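Local coordinates for protein ionotropic glutamate receptor bacterial homologue (Nostoc punctiforme, PDB 2PYY) that binds L-glutamate in the ligand-binding core of a bacterial ionotropic glutamate receptor homologue, probably to gate an ion channel, at residues 113-118 and 154-159. Numbering follows the deposited sequence.
Sequences KVVATT and AVVFDA. With GLU (glutamic acid), chain E.
V115 pairs with A154 and A116 with V155 where strands 114-118 and 154-158 run side by side in parallel, their axes 39° apart in direction and 4.5 Å at closest approach. The shortest backbone bond across the pair runs from A116 N to A154 O (2.9 Å); those from A154 N to V114 O and from V156 N to A116 O are long and weak. Beyond them the strands splay, and a side chain takes over the bridging: T117 OG1, set anti to its own backbone N (chi1 -166°), donates to V156 O at 2.8 Å, nearly in line with that C=O bond. On the face bearing V115 and A154, V115 CG1 presses on V156 CG2 at a tight 3.4 Å, and L127 of helix 122-129 packs against both valines. On the other face A116 CB and V155 CG2 meet more loosely, against helix 140-148. The F157 ring lies between the separating strand ends, crossing both threonine side chains at about a right angle, with CD1 3.4 Å from T117 OG1 and CE1 3.2 Å from T118 OG1. D158 OD1 lies over one ring face near the rim, while OE1 of the bound glutamate lies in plane at the ring edge. T118 OG1 donates to that OE1 (2.8 Å), and the ligand's ammonium N donates to D158 OD2 (2.6 Å), which Y186 OH also engages. An alanine in place of F157 would probably open a gap between the strand ends and leave T118 and the ligand's side-chain carboxylate without the ring beside them. Strand C-termini delivering ligand-binding residues to an interdomain cleft are characteristic of the periplasmic-binding-protein fold shared by the ligand-binding domains of ionotropic glutamate receptors; here T118 and D158 grip opposite ends of L-glutamate.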
loop_
_atom_site.group_PDB
_atom_site.type_symbol
_atom_site.label_atom_id
_atom_site.label_comp_id
_atom_site.label_asym_id
_atom_site.label_seq_id
_atom_site.Cartn_x
_atom_site.Cartn_y
_atom_site.Cartn_z
ATOM N N LYS B 113 18.990 8.342 8.561
ATOM C CA LYS B 113 18.257 9.209 9.486
ATOM C C LYS B 113 17.169 8.397 10.196
ATOM O O LYS B 113 16.948 7.231 9.875
ATOM C CB LYS B 113 17.592 10.356 8.716
ATOM C CG LYS B 113 18.546 11.246 7.947
ATOM C CD LYS B 113 19.431 12.056 8.882
ATOM C CE LYS B 113 20.362 12.961 8.098
ATOM N NZ LYS B 113 21.264 13.732 9.004
ATOM N N VAL B 114 16.494 9.034 11.149
ATOM C CA VAL B 114 15.409 8.417 11.915
ATOM C C VAL B 114 14.106 9.164 11.629
ATOM O O VAL B 114 13.985 10.353 11.931
ATOM C CB VAL B 114 15.671 8.486 13.434
ATOM C CG1 VAL B 114 14.452 7.977 14.190
ATOM C CG2 VAL B 114 16.902 7.653 13.793
ATOM N N VAL B 115 13.136 8.460 11.055
ATOM C CA VAL B 115 11.847 9.053 10.712
ATOM C C VAL B 115 10.697 8.501 11.555
ATOM O O VAL B 115 10.505 7.294 11.623
ATOM C CB VAL B 115 11.533 8.814 9.231
ATOM C CG1 VAL B 115 10.187 9.423 8.880
ATOM C CG2 VAL B 115 12.641 9.409 8.376
ATOM N N ALA B 116 9.937 9.390 12.188
ATOM C CA ALA B 116 8.810 8.985 13.021
ATOM C C ALA B 116 7.505 8.932 12.240
ATOM O O ALA B 116 7.281 9.717 11.317
ATOM C CB ALA B 116 8.665 9.935 14.189
ATOM N N THR B 117 6.650 7.987 12.615
ATOM C CA THR B 117 5.349 7.821 11.990
ATOM C C THR B 117 4.534 6.873 12.870
ATOM O O THR B 117 5.038 6.356 13.876
ATOM C CB THR B 117 5.480 7.256 10.544
ATOM O OG1 THR B 117 4.232 7.413 9.856
ATOM C CG2 THR B 117 5.860 5.782 10.566
ATOM N N THR B 118 3.279 6.648 12.504
ATOM C CA THR B 118 2.428 5.762 13.291
ATOM C C THR B 118 2.732 4.292 13.030
ATOM O O THR B 118 3.070 3.900 11.916
ATOM C CB THR B 118 0.918 6.014 13.022
ATOM O OG1 THR B 118 0.630 5.803 11.640
ATOM C CG2 THR B 118 0.535 7.438 13.400
ATOM N N ALA B 154 12.917 13.579 11.144
ATOM C CA ALA B 154 11.806 13.933 10.281
ATOM C C ALA B 154 10.601 13.038 10.547
ATOM O O ALA B 154 10.671 12.088 11.327
ATOM C CB ALA B 154 12.220 13.796 8.823
ATOM N N VAL B 155 9.498 13.362 9.884
ATOM C CA VAL B 155 8.264 12.596 9.984
ATOM C C VAL B 155 7.741 12.352 8.568
ATOM O O VAL B 155 7.765 13.247 7.726
ATOM C CB VAL B 155 7.179 13.366 10.768
ATOM C CG1 VAL B 155 5.858 12.623 10.694
ATOM C CG2 VAL B 155 7.596 13.561 12.203
ATOM N N VAL B 156 7.289 11.135 8.304
ATOM C CA VAL B 156 6.718 10.789 7.009
ATOM C C VAL B 156 5.319 10.257 7.297
ATOM O O VAL B 156 5.150 9.290 8.034
ATOM C CB VAL B 156 7.529 9.696 6.283
ATOM C CG1 VAL B 156 6.774 9.228 5.050
ATOM C CG2 VAL B 156 8.893 10.245 5.877
ATOM N N PHE B 157 4.315 10.897 6.710
ATOM C CA PHE B 157 2.946 10.495 6.942
ATOM C C PHE B 157 2.064 10.999 5.804
ATOM O O PHE B 157 2.550 11.604 4.840
ATOM C CB PHE B 157 2.511 11.061 8.298
ATOM C CG PHE B 157 1.382 10.319 8.940
ATOM C CD1 PHE B 157 1.362 8.936 8.962
ATOM C CD2 PHE B 157 0.343 11.015 9.554
ATOM C CE1 PHE B 157 0.312 8.243 9.596
ATOM C CE2 PHE B 157 -0.709 10.339 10.189
ATOM C CZ PHE B 157 -0.726 8.953 10.211
ATOM N N ASP B 158 0.769 10.741 5.904
ATOM C CA ASP B 158 -0.175 11.164 4.869
ATOM C C ASP B 158 -0.170 12.694 4.697
ATOM O O ASP B 158 -0.384 13.442 5.656
ATOM C CB ASP B 158 -1.563 10.638 5.236
ATOM C CG ASP B 158 -1.578 9.125 5.369
ATOM O OD1 ASP B 158 -0.807 8.596 6.185
ATOM O OD2 ASP B 158 -2.348 8.467 4.664
ATOM N N ALA B 159 0.082 13.145 3.469
ATOM C CA ALA B 159 0.158 14.581 3.163
ATOM C C ALA B 159 -0.989 15.435 3.710
ATOM O O ALA B 159 -0.755 16.478 4.331
ATOM C CB ALA B 159 0.293 14.790 1.643
HETATM N N GLU E . -3.308 6.145 5.363
HETATM C CA GLU E . -2.560 5.434 6.441
HETATM C C GLU E . -2.778 3.929 6.315
HETATM O O GLU E . -3.826 3.538 5.760
HETATM C CB GLU E . -3.045 5.900 7.815
HETATM C CG GLU E . -2.254 5.319 8.983
HETATM C CD GLU E . -2.851 5.675 10.339
HETATM O OE1 GLU E . -2.180 5.440 11.364
HETATM O OE2 GLU E . -3.993 6.183 10.374
HETATM O OXT GLU E . -1.909 3.160 6.773
#